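Local coordinates for acetyl-CoA acetyltransferase A (Ascaris suum, PDB 6BJA), which probably transfers acetyl groups between coenzyme A thioesters, as a thiolase-family acetyl-CoA C-acetyltransferase that binds coenzyme A, at residues Leu36-Arg47 with Asn201-Val209; Leu68-Ile76 with Lys84-Asn92. All coordinates share one frame; numbering follows the deposited sequence.

Contact 1 of 2, residues Leu36-Arg47 with Asn201-Val209; sequences LGIVVTKEAIKR and NKEVVPVSV
Val205 sets its two methyls against successive turns of the helix 36-47: CG2 meets Val39 CG1 at 4.0 Å, while CG1 presses on the methylene of Glu43, 3.4 Å from Glu43 CG. Val205 runs past each of Val39, Glu43 and Arg47 in the opposite direction, touching them with its methyls. Two residues on, Val207 continues the apolar row, its CG2 lying 4.3 Å from Val39 CG1 and its CG1 facing Leu36 CD2. Glu43 has CG anti to the backbone N (chi1 -174°) and then bends at chi2, which lays its methylene on Val205 and carries the carboxylate forward, one turn on, to Arg47. There Arg47 NE makes a nearly straight hydrogen bond of 2.8 Å to Glu43 OE2, part of a salt bridge, in the guanidinium plane and on the anti lone pair. Val205 CG1 covers one face of that guanidinium toward its rim, 3.8 Å from Arg47 NH2. At the edge a water accepts from Arg47 NH2 and donates to the carbonyls Asn201 O and Val204 O. Backbone bonds of Glu203 and Val205 to Arg18 also hold the segment to strand 11-23. Apolar at the Leu36 end, the contact turns polar at the exposed Arg47 end, where the ion pair stays within the helix, helping to set the arginine's rotation, and a water bridges to the loop carbonyls.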
ATOM      1  N   LEU A  36      -3.476 -18.125  19.327  1.00 16.27           N
ATOM      2  CA  LEU A  36      -4.697 -18.497  20.025  1.00 16.00           C
ATOM      3  C   LEU A  36      -4.999 -19.980  19.845  1.00 16.79           C
ATOM      4  O   LEU A  36      -5.539 -20.634  20.735  1.00 15.95           O
ATOM      5  CB  LEU A  36      -5.874 -17.647  19.527  1.00 16.19           C
ATOM      6  CG  LEU A  36      -5.768 -16.131  19.696  1.00 17.56           C
ATOM      7  CD1 LEU A  36      -6.953 -15.442  19.045  1.00 22.07           C
ATOM      8  CD2 LEU A  36      -5.694 -15.781  21.190  1.00 20.33           C
ATOM      9  N   GLY A  37      -4.672 -20.505  18.675  1.00 16.68           N
ATOM     10  CA  GLY A  37      -4.879 -21.914  18.376  1.00 16.55           C
ATOM     11  C   GLY A  37      -4.008 -22.778  19.268  1.00 15.72           C
ATOM     12  O   GLY A  37      -4.431 -23.834  19.732  1.00 16.39           O
ATOM     13  N   ILE A  38      -2.788 -22.324  19.533  1.00 16.52           N
ATOM     14  CA  ILE A  38      -1.914 -23.052  20.439  1.00 17.79           C
ATOM     15  C   ILE A  38      -2.491 -23.054  21.865  1.00 17.00           C
ATOM     16  O   ILE A  38      -2.466 -24.086  22.556  1.00 16.68           O
ATOM     17  CB  ILE A  38      -0.496 -22.451  20.434  1.00 16.22           C
ATOM     18  CG1 ILE A  38       0.160 -22.648  19.077  1.00 16.73           C
ATOM     19  CG2 ILE A  38       0.387 -23.066  21.555  1.00 18.39           C
ATOM     20  CD1 ILE A  38       1.322 -21.703  18.817  1.00 17.02           C
ATOM     21  N   VAL A  39      -3.036 -21.923  22.310  1.00 16.86           N
ATOM     22  CA  VAL A  39      -3.613 -21.867  23.653  1.00 16.26           C
ATOM     23  C   VAL A  39      -4.659 -22.944  23.804  1.00 17.21           C
ATOM     24  O   VAL A  39      -4.608 -23.709  24.769  1.00 17.87           O
ATOM     25  CB  VAL A  39      -4.225 -20.492  23.957  1.00 18.18           C
ATOM     26  CG1 VAL A  39      -5.039 -20.497  25.265  1.00 21.25           C
ATOM     27  CG2 VAL A  39      -3.144 -19.453  24.032  1.00 19.13           C
ATOM     28  N   VAL A  40      -5.623 -23.011  22.874  1.00 16.93           N
ATOM     29  CA  VAL A  40      -6.724 -23.943  23.084  1.00 14.98           C
ATOM     30  C   VAL A  40      -6.329 -25.387  22.775  1.00 17.14           C
ATOM     31  O   VAL A  40      -6.861 -26.317  23.381  1.00 16.33           O
ATOM     32  CB  VAL A  40      -7.989 -23.556  22.297  1.00 15.82           C
ATOM     33  CG1 VAL A  40      -8.574 -22.283  22.872  1.00 17.40           C
ATOM     34  CG2 VAL A  40      -7.712 -23.402  20.797  1.00 16.36           C
ATOM     35  N   THR A  41      -5.369 -25.590  21.873  1.00 15.75           N
ATOM     36  CA  THR A  41      -4.928 -26.937  21.588  1.00 15.52           C
ATOM     37  C   THR A  41      -4.204 -27.520  22.797  1.00 16.24           C
ATOM     38  O   THR A  41      -4.487 -28.636  23.205  1.00 16.23           O
ATOM     39  CB  THR A  41      -4.017 -26.964  20.342  1.00 15.91           C
ATOM     40  OG1 THR A  41      -4.786 -26.518  19.214  1.00 15.26           O
ATOM     41  CG2 THR A  41      -3.494 -28.360  20.043  1.00 16.69           C
ATOM     42  N   LYS A  42      -3.279 -26.761  23.357  1.00 15.94           N
ATOM     43  CA  LYS A  42      -2.569 -27.225  24.548  1.00 17.54           C
ATOM     44  C   LYS A  42      -3.548 -27.495  25.683  1.00 17.15           C
ATOM     45  O   LYS A  42      -3.424 -28.521  26.359  1.00 17.94           O
ATOM     46  CB  LYS A  42      -1.513 -26.215  24.975  1.00 16.71           C
ATOM     47  CG  LYS A  42      -0.282 -26.189  24.078  1.00 19.07           C
ATOM     48  CD  LYS A  42       0.706 -25.161  24.611  1.00 24.07           C
ATOM     49  CE  LYS A  42       2.127 -25.653  24.506  1.00 36.17           C
ATOM     50  NZ  LYS A  42       3.070 -24.697  25.166  1.00 39.50           N
ATOM     51  N   GLU A  43      -4.541 -26.623  25.890  1.00 15.89           N
ATOM     52  CA  GLU A  43      -5.399 -26.845  27.060  1.00 15.72           C
ATOM     53  C   GLU A  43      -6.364 -27.998  26.789  1.00 16.65           C
ATOM     54  O   GLU A  43      -6.682 -28.765  27.678  1.00 16.84           O
ATOM     55  CB  GLU A  43      -6.157 -25.574  27.455  1.00 19.74           C
ATOM     56  CG  GLU A  43      -6.934 -25.737  28.758  1.00 31.78           C
ATOM     57  CD  GLU A  43      -6.051 -25.769  29.996  1.00 29.61           C
ATOM     58  OE1 GLU A  43      -4.887 -25.259  29.928  1.00 24.21           O
ATOM     59  OE2 GLU A  43      -6.539 -26.296  31.051  1.00 27.98           O
ATOM     60  N   ALA A  44      -6.825 -28.150  25.554  1.00 15.30           N
ATOM     61  CA  ALA A  44      -7.689 -29.281  25.231  1.00 15.48           C
ATOM     62  C   ALA A  44      -6.970 -30.623  25.437  1.00 15.83           C
ATOM     63  O   ALA A  44      -7.576 -31.589  25.892  1.00 16.92           O
ATOM     64  CB  ALA A  44      -8.192 -29.177  23.794  1.00 15.71           C
ATOM     65  N   ILE A  45      -5.696 -30.681  25.076  1.00 15.61           N
ATOM     66  CA  ILE A  45      -4.880 -31.877  25.285  1.00 15.32           C
ATOM     67  C   ILE A  45      -4.752 -32.131  26.794  1.00 16.00           C
ATOM     68  O   ILE A  45      -4.998 -33.245  27.239  1.00 17.74           O
ATOM     69  CB  ILE A  45      -3.516 -31.728  24.636  1.00 17.23           C
ATOM     70  CG1 ILE A  45      -3.679 -31.733  23.117  1.00 20.41           C
ATOM     71  CG2 ILE A  45      -2.577 -32.849  25.065  1.00 18.47           C
ATOM     72  CD1 ILE A  45      -2.420 -31.370  22.365  1.00 17.56           C
ATOM     73  N   LYS A  46      -4.432 -31.095  27.561  1.00 17.01           N
ATOM     74  CA  LYS A  46      -4.333 -31.237  29.020  1.00 15.90           C
ATOM     75  C   LYS A  46      -5.603 -31.826  29.621  1.00 17.02           C
ATOM     76  O   LYS A  46      -5.553 -32.744  30.448  1.00 18.66           O
ATOM     77  CB  LYS A  46      -4.026 -29.882  29.662  1.00 17.36           C
ATOM     78  CG  LYS A  46      -2.581 -29.401  29.381  1.00 18.87           C
ATOM     79  CD  LYS A  46      -2.348 -27.964  29.854  1.00 20.64           C
ATOM     80  CE  LYS A  46      -0.959 -27.446  29.447  1.00 24.13           C
ATOM     81  NZ  LYS A  46      -0.778 -26.023  29.870  1.00 24.30           N
ATOM     82  N   ARG A  47      -6.754 -31.312  29.207  1.00 16.52           N
ATOM     83  CA  ARG A  47      -7.992 -31.740  29.844  1.00 15.76           C
ATOM     84  C   ARG A  47      -8.507 -33.072  29.270  1.00 18.09           C
ATOM     85  O   ARG A  47      -9.370 -33.720  29.878  1.00 21.08           O
ATOM     86  CB  ARG A  47      -9.051 -30.631  29.745  1.00 17.78           C
ATOM     87  CG  ARG A  47      -8.607 -29.333  30.407  1.00 18.60           C
ATOM     88  CD  ARG A  47      -9.740 -28.365  30.617  1.00 18.55           C
ATOM     89  NE  ARG A  47      -9.267 -27.104  31.168  1.00 19.97           N
ATOM     90  CZ  ARG A  47     -10.069 -26.143  31.632  1.00 20.15           C
ATOM     91  NH1 ARG A  47     -11.375 -26.290  31.581  1.00 19.75           N
ATOM     92  NH2 ARG A  47      -9.564 -25.033  32.131  1.00 23.24           N
ATOM     93  N   ASN A 201     -17.353 -21.060  33.432  1.00 15.81           N
ATOM     94  CA  ASN A 201     -16.109 -21.411  34.116  1.00 14.10           C
ATOM     95  C   ASN A 201     -15.577 -22.792  33.812  1.00 15.74           C
ATOM     96  O   ASN A 201     -14.389 -23.044  34.058  1.00 18.60           O
ATOM     97  CB  ASN A 201     -16.283 -21.268  35.620  1.00 16.19           C
ATOM     98  CG  ASN A 201     -16.352 -19.820  36.059  1.00 17.39           C
ATOM     99  OD1 ASN A 201     -16.202 -18.901  35.251  1.00 18.60           O
ATOM    100  ND2 ASN A 201     -16.586 -19.609  37.339  1.00 17.83           N
ATOM    101  N   LYS A 202     -16.387 -23.692  33.254  1.00 16.82           N
ATOM    102  CA  LYS A 202     -15.866 -25.015  32.866  1.00 15.69           C
ATOM    103  C   LYS A 202     -15.134 -24.997  31.543  1.00 17.12           C
ATOM    104  O   LYS A 202     -14.323 -25.882  31.281  1.00 20.21           O
ATOM    105  CB  LYS A 202     -16.981 -26.055  32.758  1.00 18.26           C
ATOM    106  CG  LYS A 202     -17.707 -26.292  34.091  1.00 18.42           C
ATOM    107  CD  LYS A 202     -18.752 -27.395  33.987  1.00 19.79           C
ATOM    108  CE  LYS A 202     -19.922 -26.979  33.117  1.00 20.11           C
ATOM    109  NZ  LYS A 202     -20.988 -28.054  33.079  1.00 24.15           N
ATOM    110  N   GLU A 203     -15.454 -24.023  30.695  1.00 16.34           N
ATOM    111  CA  GLU A 203     -15.000 -24.040  29.307  1.00 17.38           C
ATOM    112  C   GLU A 203     -13.955 -23.009  28.931  1.00 17.47           C
ATOM    113  O   GLU A 203     -13.219 -23.218  27.968  1.00 16.53           O
ATOM    114  CB  GLU A 203     -16.211 -23.860  28.378  1.00 17.38           C
ATOM    115  CG  GLU A 203     -16.788 -22.447  28.275  1.00 16.58           C
ATOM    116  CD  GLU A 203     -18.171 -22.466  27.653  1.00 17.90           C
ATOM    117  OE1 GLU A 203     -18.398 -21.811  26.585  1.00 17.43           O
ATOM    118  OE2 GLU A 203     -19.053 -23.139  28.250  1.00 16.69           O
ATOM    119  N   VAL A 204     -13.923 -21.879  29.626  1.00 16.88           N
ATOM    120  CA  VAL A 204     -13.028 -20.787  29.249  1.00 14.98           C
ATOM    121  C   VAL A 204     -11.653 -20.970  29.841  1.00 17.87           C
ATOM    122  O   VAL A 204     -11.515 -21.248  31.050  1.00 18.70           O
ATOM    123  CB  VAL A 204     -13.605 -19.407  29.675  1.00 15.48           C
ATOM    124  CG1 VAL A 204     -12.598 -18.297  29.429  1.00 17.83           C
ATOM    125  CG2 VAL A 204     -14.847 -19.095  28.868  1.00 17.98           C
ATOM    126  N   VAL A 205     -10.638 -20.796  29.008  1.00 15.50           N
ATOM    127  CA  VAL A 205      -9.257 -20.852  29.461  1.00 15.79           C
ATOM    128  C   VAL A 205      -8.669 -19.448  29.313  1.00 19.47           C
ATOM    129  O   VAL A 205      -8.831 -18.793  28.277  1.00 18.05           O
ATOM    130  CB  VAL A 205      -8.489 -21.927  28.682  1.00 21.36           C
ATOM    131  CG1 VAL A 205      -9.256 -23.227  28.787  1.00 30.13           C
ATOM    132  CG2 VAL A 205      -8.361 -21.571  27.259  1.00 21.19           C
ATOM    133  N   PRO A 206      -8.022 -18.944  30.369  1.00 20.13           N
ATOM    134  CA  PRO A 206      -7.546 -17.566  30.284  1.00 18.52           C
ATOM    135  C   PRO A 206      -6.371 -17.430  29.341  1.00 21.33           C
ATOM    136  O   PRO A 206      -5.586 -18.376  29.203  1.00 22.48           O
ATOM    137  CB  PRO A 206      -7.124 -17.256  31.723  1.00 23.13           C
ATOM    138  CG  PRO A 206      -6.746 -18.585  32.282  1.00 27.80           C
ATOM    139  CD  PRO A 206      -7.752 -19.541  31.694  1.00 22.57           C
ATOM    140  N   VAL A 207      -6.258 -16.260  28.715  1.00 18.65           N
ATOM    141  CA  VAL A 207      -5.207 -15.988  27.738  1.00 19.12           C
ATOM    142  C   VAL A 207      -4.278 -14.918  28.268  1.00 19.86           C
ATOM    143  O   VAL A 207      -4.670 -13.776  28.503  1.00 19.51           O
ATOM    144  CB  VAL A 207      -5.783 -15.540  26.369  1.00 17.84           C
ATOM    145  CG1 VAL A 207      -4.647 -15.233  25.396  1.00 20.16           C
ATOM    146  CG2 VAL A 207      -6.716 -16.604  25.831  1.00 17.81           C
ATOM    147  N   SER A 208      -3.041 -15.324  28.496  1.00 20.39           N
ATOM    148  CA  SER A 208      -1.990 -14.406  28.886  1.00 21.17           C
ATOM    149  C   SER A 208      -1.627 -13.518  27.709  1.00 24.50           C
ATOM    150  O   SER A 208      -1.460 -14.020  26.599  1.00 24.25           O
ATOM    151  CB  SER A 208      -0.760 -15.185  29.338  1.00 23.31           C
ATOM    152  OG  SER A 208      -1.076 -16.009  30.452  1.00 26.99           O
ATOM    153  N   VAL A 209      -1.501 -12.215  27.940  1.00 21.84           N
ATOM    154  CA  VAL A 209      -1.094 -11.302  26.870  1.00 28.33           C
ATOM    155  C   VAL A 209       0.268 -10.677  27.176  1.00 31.88           C
ATOM    156  O   VAL A 209       0.412  -9.969  28.166  1.00 35.71           O
ATOM    157  CB  VAL A 209      -2.138 -10.200  26.656  1.00 29.48           C
ATOM    158  CG1 VAL A 209      -1.698  -9.259  25.539  1.00 36.54           C
ATOM    159  CG2 VAL A 209      -3.494 -10.816  26.303  1.00 30.05           C
TER
HETATM  160  O   HOH W   1     -12.099 -23.558  32.564  1.00 18.89           O

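Contact 2 of 2, residues Leu68-Ile76 with Lys84-Asn92; sequences LGQNIARQI and KSSQCVTIN
Arg74 lays its aliphatic chain over Cys88, with Arg74 CD 3.7 Å from Cys88 SG, where the helix 72-76 packs on the strand 87-92 within a beta-alpha-beta unit completed by strand 57-61. Helix and strand axes approach to 6.3 Å at an angle of 135°. Carrying CG anti to its backbone N (chi1 -177°) and bent at chi2, the arginine runs along the strand toward its start, where NH1 and NH2 both grip one atom, Lys84 O. The shorter bond, 2.9 Å from Arg74 NH2 to Lys84 O, uses a carbonyl lone pair, whereas NH1 comes from above the carbonyl plane. A further bond, from Arg74 NE to Gly386 O of the second subunit, helps fix the rotation of the guanidinium.

At the other end of the contact, Asn71 occupies the N-cap position and spreads its amide across the strand. Its OD1 accepts a hydrogen bond from the Thr90 hydroxyl, in the carbonyl plane, and its ND2 donates almost straight to Cys88 O, 3.1 Å away, from above that carbonyl's plane. Beside them Ala73 CB packs 4.0 Å from Cys88 CB, and the Ile72 side chain crosses that of Thr90 at about a right angle, CG1 toward its OG1 and CG2. Residues 90-92 also pair antiparallel with a strand of the second subunit, so this buried helix-strand contact forms part of the interface with it. Thr90 OG1 serves both ways: it donates to Asn71 OD1 at 2.7 Å and accepts from the first-turn amide Ala73 N at 3.0 Å.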
ATOM      1  N   LEU A  68      -0.614 -15.289   7.569  1.00 17.91           N
ATOM      2  CA  LEU A  68      -0.382 -16.118   8.749  1.00 19.02           C
ATOM      3  C   LEU A  68       0.669 -17.201   8.552  1.00 18.39           C
ATOM      4  O   LEU A  68       1.047 -17.877   9.504  1.00 19.34           O
ATOM      5  CB  LEU A  68      -1.674 -16.775   9.188  1.00 19.30           C
ATOM      6  CG  LEU A  68      -2.833 -15.791   9.333  1.00 21.18           C
ATOM      7  CD1 LEU A  68      -3.999 -16.501   9.989  1.00 21.59           C
ATOM      8  CD2 LEU A  68      -2.413 -14.561  10.132  1.00 24.64           C
ATOM      9  N   GLY A  69       1.119 -17.379   7.320  1.00 18.16           N
ATOM     10  CA  GLY A  69       2.143 -18.366   7.038  1.00 17.05           C
ATOM     11  C   GLY A  69       1.580 -19.620   6.412  1.00 20.55           C
ATOM     12  O   GLY A  69       0.400 -19.692   6.086  1.00 23.38           O
ATOM     13  N   GLN A  70       2.449 -20.599   6.157  1.00 18.78           N
ATOM     14  CA  GLN A  70       1.999 -21.891   5.661  1.00 17.11           C
ATOM     15  C   GLN A  70       1.107 -22.605   6.668  1.00 19.95           C
ATOM     16  O   GLN A  70       1.457 -22.689   7.835  1.00 20.97           O
ATOM     17  CB  GLN A  70       3.200 -22.802   5.358  1.00 18.50           C
ATOM     18  CG  GLN A  70       4.005 -22.385   4.159  1.00 19.44           C
ATOM     19  CD  GLN A  70       5.130 -23.357   3.836  1.00 18.76           C
ATOM     20  OE1 GLN A  70       5.560 -24.155   4.676  1.00 20.25           O
ATOM     21  NE2 GLN A  70       5.606 -23.296   2.610  1.00 18.89           N
ATOM     22  N   ASN A  71      -0.012 -23.141   6.180  1.00 20.14           N
ATOM     23  CA  ASN A  71      -0.855 -24.118   6.892  1.00 17.79           C
ATOM     24  C   ASN A  71      -0.850 -23.970   8.405  1.00 18.57           C
ATOM     25  O   ASN A  71      -0.120 -24.675   9.101  1.00 17.78           O
ATOM     26  CB  ASN A  71      -0.405 -25.531   6.481  1.00 20.37           C
ATOM     27  CG  ASN A  71      -1.259 -26.644   7.074  1.00 18.05           C
ATOM     28  OD1 ASN A  71      -2.335 -26.422   7.640  1.00 18.00           O
ATOM     29  ND2 ASN A  71      -0.770 -27.868   6.936  1.00 17.82           N
ATOM     30  N   ILE A  72      -1.653 -23.049   8.920  1.00 16.64           N
ATOM     31  CA  ILE A  72      -1.526 -22.722  10.344  1.00 15.67           C
ATOM     32  C   ILE A  72      -1.780 -23.940  11.232  1.00 15.67           C
ATOM     33  O   ILE A  72      -1.247 -23.991  12.335  1.00 16.10           O
ATOM     34  CB  ILE A  72      -2.456 -21.570  10.787  1.00 17.10           C
ATOM     35  CG1 ILE A  72      -3.928 -21.909  10.580  1.00 17.37           C
ATOM     36  CG2 ILE A  72      -2.062 -20.276  10.096  1.00 17.76           C
ATOM     37  CD1 ILE A  72      -4.820 -20.925  11.247  1.00 18.97           C
ATOM     38  N   ALA A  73      -2.554 -24.916  10.767  1.00 16.12           N
ATOM     39  CA  ALA A  73      -2.763 -26.148  11.532  1.00 14.71           C
ATOM     40  C   ALA A  73      -1.427 -26.807  11.883  1.00 14.84           C
ATOM     41  O   ALA A  73      -1.265 -27.284  13.000  1.00 15.65           O
ATOM     42  CB  ALA A  73      -3.633 -27.117  10.786  1.00 16.23           C
ATOM     43  N   ARG A  74      -0.466 -26.800  10.957  1.00 14.96           N
ATOM     44  CA  ARG A  74       0.836 -27.407  11.236  1.00 15.19           C
ATOM     45  C   ARG A  74       1.652 -26.571  12.241  1.00 16.67           C
ATOM     46  O   ARG A  74       2.341 -27.114  13.106  1.00 16.59           O
ATOM     47  CB  ARG A  74       1.600 -27.584   9.938  1.00 16.28           C
ATOM     48  CG  ARG A  74       2.946 -28.284  10.090  1.00 16.65           C
ATOM     49  CD  ARG A  74       2.786 -29.733  10.467  1.00 15.90           C
ATOM     50  NE  ARG A  74       4.057 -30.466  10.271  1.00 16.69           N
ATOM     51  CZ  ARG A  74       4.253 -31.726  10.646  1.00 19.80           C
ATOM     52  NH1 ARG A  74       3.276 -32.439  11.190  1.00 18.36           N
ATOM     53  NH2 ARG A  74       5.441 -32.290  10.444  1.00 19.65           N
ATOM     54  N   GLN A  75       1.595 -25.253  12.116  1.00 15.22           N
ATOM     55  CA  GLN A  75       2.251 -24.371  13.062  1.00 16.19           C
ATOM     56  C   GLN A  75       1.712 -24.611  14.460  1.00 17.45           C
ATOM     57  O   GLN A  75       2.468 -24.723  15.418  1.00 17.23           O
ATOM     58  CB  GLN A  75       2.066 -22.913  12.672  1.00 15.34           C
ATOM     59  CG  GLN A  75       2.679 -22.514  11.342  1.00 17.60           C
ATOM     60  CD  GLN A  75       2.512 -21.040  11.089  1.00 19.31           C
ATOM     61  OE1 GLN A  75       2.902 -20.206  11.916  1.00 18.64           O
ATOM     62  NE2 GLN A  75       1.904 -20.702   9.965  1.00 19.45           N
ATOM     63  N   ILE A  76       0.395 -24.684  14.574  1.00 15.32           N
ATOM     64  CA  ILE A  76      -0.256 -24.885  15.862  1.00 14.70           C
ATOM     65  C   ILE A  76       0.116 -26.243  16.452  1.00 15.96           C
ATOM     66  O   ILE A  76       0.482 -26.369  17.633  1.00 16.93           O
ATOM     67  CB  ILE A  76      -1.794 -24.762  15.700  1.00 15.75           C
ATOM     68  CG1 ILE A  76      -2.175 -23.309  15.416  1.00 14.42           C
ATOM     69  CG2 ILE A  76      -2.541 -25.268  16.942  1.00 16.84           C
ATOM     70  CD1 ILE A  76      -3.586 -23.153  14.844  1.00 15.25           C
ATOM     71  N   LYS A  84       5.704 -34.632  15.100  1.00 18.64           N
ATOM     72  CA  LYS A  84       5.896 -34.265  13.700  1.00 18.34           C
ATOM     73  C   LYS A  84       5.221 -35.247  12.760  1.00 20.05           C
ATOM     74  O   LYS A  84       4.887 -34.874  11.640  1.00 18.28           O
ATOM     75  CB  LYS A  84       7.371 -34.177  13.360  1.00 20.02           C
ATOM     76  CG  LYS A  84       8.177 -33.214  14.176  1.00 29.92           C
ATOM     77  CD  LYS A  84       7.781 -31.773  14.017  1.00 31.21           C
ATOM     78  CE  LYS A  84       8.625 -30.844  14.929  1.00 29.73           C
ATOM     79  NZ  LYS A  84       8.638 -31.177  16.385  1.00 37.15           N
ATOM     80  N   SER A  85       5.016 -36.483  13.200  1.00 19.62           N
ATOM     81  CA  SER A  85       4.359 -37.493  12.384  1.00 21.26           C
ATOM     82  C   SER A  85       2.850 -37.289  12.232  1.00 21.66           C
ATOM     83  O   SER A  85       2.230 -37.921  11.391  1.00 21.96           O
ATOM     84  CB  SER A  85       4.615 -38.892  12.953  1.00 24.82           C
ATOM     85  OG  SER A  85       4.210 -38.984  14.304  1.00 26.89           O
ATOM     86  N   SER A  86       2.268 -36.403  13.026  1.00 18.51           N
ATOM     87  CA  SER A  86       0.835 -36.193  12.985  1.00 19.17           C
ATOM     88  C   SER A  86       0.464 -35.278  11.834  1.00 17.55           C
ATOM     89  O   SER A  86       1.221 -34.382  11.471  1.00 20.96           O
ATOM     90  CB  SER A  86       0.350 -35.623  14.314  1.00 24.25           C
ATOM     91  OG  SER A  86       0.612 -36.566  15.336  1.00 21.46           O
ATOM     92  N   GLN A  87      -0.711 -35.517  11.263  1.00 17.38           N
ATOM     93  CA  GLN A  87      -1.179 -34.802  10.089  1.00 18.21           C
ATOM     94  C   GLN A  87      -1.976 -33.550  10.426  1.00 19.38           C
ATOM     95  O   GLN A  87      -2.825 -33.579  11.304  1.00 23.48           O
ATOM     96  CB  GLN A  87      -2.038 -35.724   9.261  1.00 18.25           C
ATOM     97  CG  GLN A  87      -1.266 -36.641   8.324  1.00 21.74           C
ATOM     98  CD  GLN A  87      -0.200 -37.472   9.010  1.00 21.77           C
ATOM     99  OE1 GLN A  87      -0.514 -38.473   9.679  1.00 23.61           O
ATOM    100  NE2 GLN A  87       1.082 -37.080   8.839  1.00 23.96           N
ATOM    101  N   CYS A  88      -1.714 -32.481   9.685  1.00 15.74           N
ATOM    102  CA  CYS A  88      -2.272 -31.157   9.958  1.00 17.59           C
ATOM    103  C   CYS A  88      -2.879 -30.512   8.729  1.00 17.40           C
ATOM    104  O   CYS A  88      -2.234 -30.448   7.697  1.00 16.96           O
ATOM    105  CB  CYS A  88      -1.182 -30.258  10.488  1.00 15.75           C
ATOM    106  SG  CYS A  88      -0.325 -30.988  11.918  1.00 18.43           S
ATOM    107  N   VAL A  89      -4.119 -30.025   8.837  1.00 15.71           N
ATOM    108  CA  VAL A  89      -4.772 -29.394   7.696  1.00 15.85           C
ATOM    109  C   VAL A  89      -5.615 -28.216   8.168  1.00 16.12           C
ATOM    110  O   VAL A  89      -6.203 -28.255   9.266  1.00 15.06           O
ATOM    111  CB  VAL A  89      -5.625 -30.414   6.928  1.00 14.58           C
ATOM    112  CG1 VAL A  89      -6.796 -30.936   7.768  1.00 16.84           C
ATOM    113  CG2 VAL A  89      -6.151 -29.812   5.625  1.00 17.05           C
ATOM    114  N   THR A  90      -5.650 -27.163   7.360  1.00 15.84           N
ATOM    115  CA  THR A  90      -6.432 -25.967   7.649  1.00 17.03           C
ATOM    116  C   THR A  90      -7.585 -25.935   6.674  1.00 17.16           C
ATOM    117  O   THR A  90      -7.406 -26.183   5.489  1.00 16.74           O
ATOM    118  CB  THR A  90      -5.599 -24.677   7.548  1.00 16.20           C
ATOM    119  OG1 THR A  90      -4.416 -24.813   8.361  1.00 16.60           O
ATOM    120  CG2 THR A  90      -6.359 -23.485   8.086  1.00 17.31           C
ATOM    121  N   ILE A  91      -8.779 -25.690   7.178  1.00 15.70           N
ATOM    122  CA  ILE A  91      -9.910 -25.715   6.273  1.00 18.15           C
ATOM    123  C   ILE A  91     -10.792 -24.481   6.408  1.00 16.00           C
ATOM    124  O   ILE A  91     -10.893 -23.853   7.477  1.00 15.70           O
ATOM    125  CB  ILE A  91     -10.733 -26.994   6.435  1.00 28.27           C
ATOM    126  CG1 ILE A  91     -11.526 -26.977   7.714  1.00 27.93           C
ATOM    127  CG2 ILE A  91      -9.860 -28.257   6.407  1.00 23.82           C
ATOM    128  CD1 ILE A  91     -12.922 -27.063   7.359  1.00 31.69           C
ATOM    129  N   ASN A  92     -11.420 -24.135   5.281  1.00 15.57           N
ATOM    130  CA  ASN A  92     -12.225 -22.926   5.159  1.00 15.38           C
ATOM    131  C   ASN A  92     -13.600 -23.298   4.638  1.00 16.45           C
ATOM    132  O   ASN A  92     -13.740 -23.712   3.492  1.00 15.34           O
ATOM    133  CB  ASN A  92     -11.558 -21.909   4.220  1.00 14.67           C
ATOM    134  CG  ASN A  92     -12.339 -20.613   4.082  1.00 19.98           C
ATOM    135  OD1 ASN A  92     -13.449 -20.488   4.572  1.00 22.81           O
ATOM    136  ND2 ASN A  92     -11.755 -19.640   3.392  1.00 27.04           N
TER

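From the N terminus the chain leaves strand 11-23, forms helix 33-48 with the first half of contact 1, and passes through strand 57-61 into contact 2. That contact closes a short loop, with seven residues between its segments, and joins helix 72-79 to strand 87-92, the outermost strand of this chain's sheet on that side. The chain then runs on to residues 201-209, which return to helix 33-48 and close the much longer loop of contact 1, with contact 2 nested inside. The centres lie about 18 Å apart, yet the contacts touch: Ile76 CG2 packs 3.4 Å from Thr41 OG1. Helix 33-48 thus meets helix 72-79 as well as segment 201-209, all within the N-terminal thiolase domain.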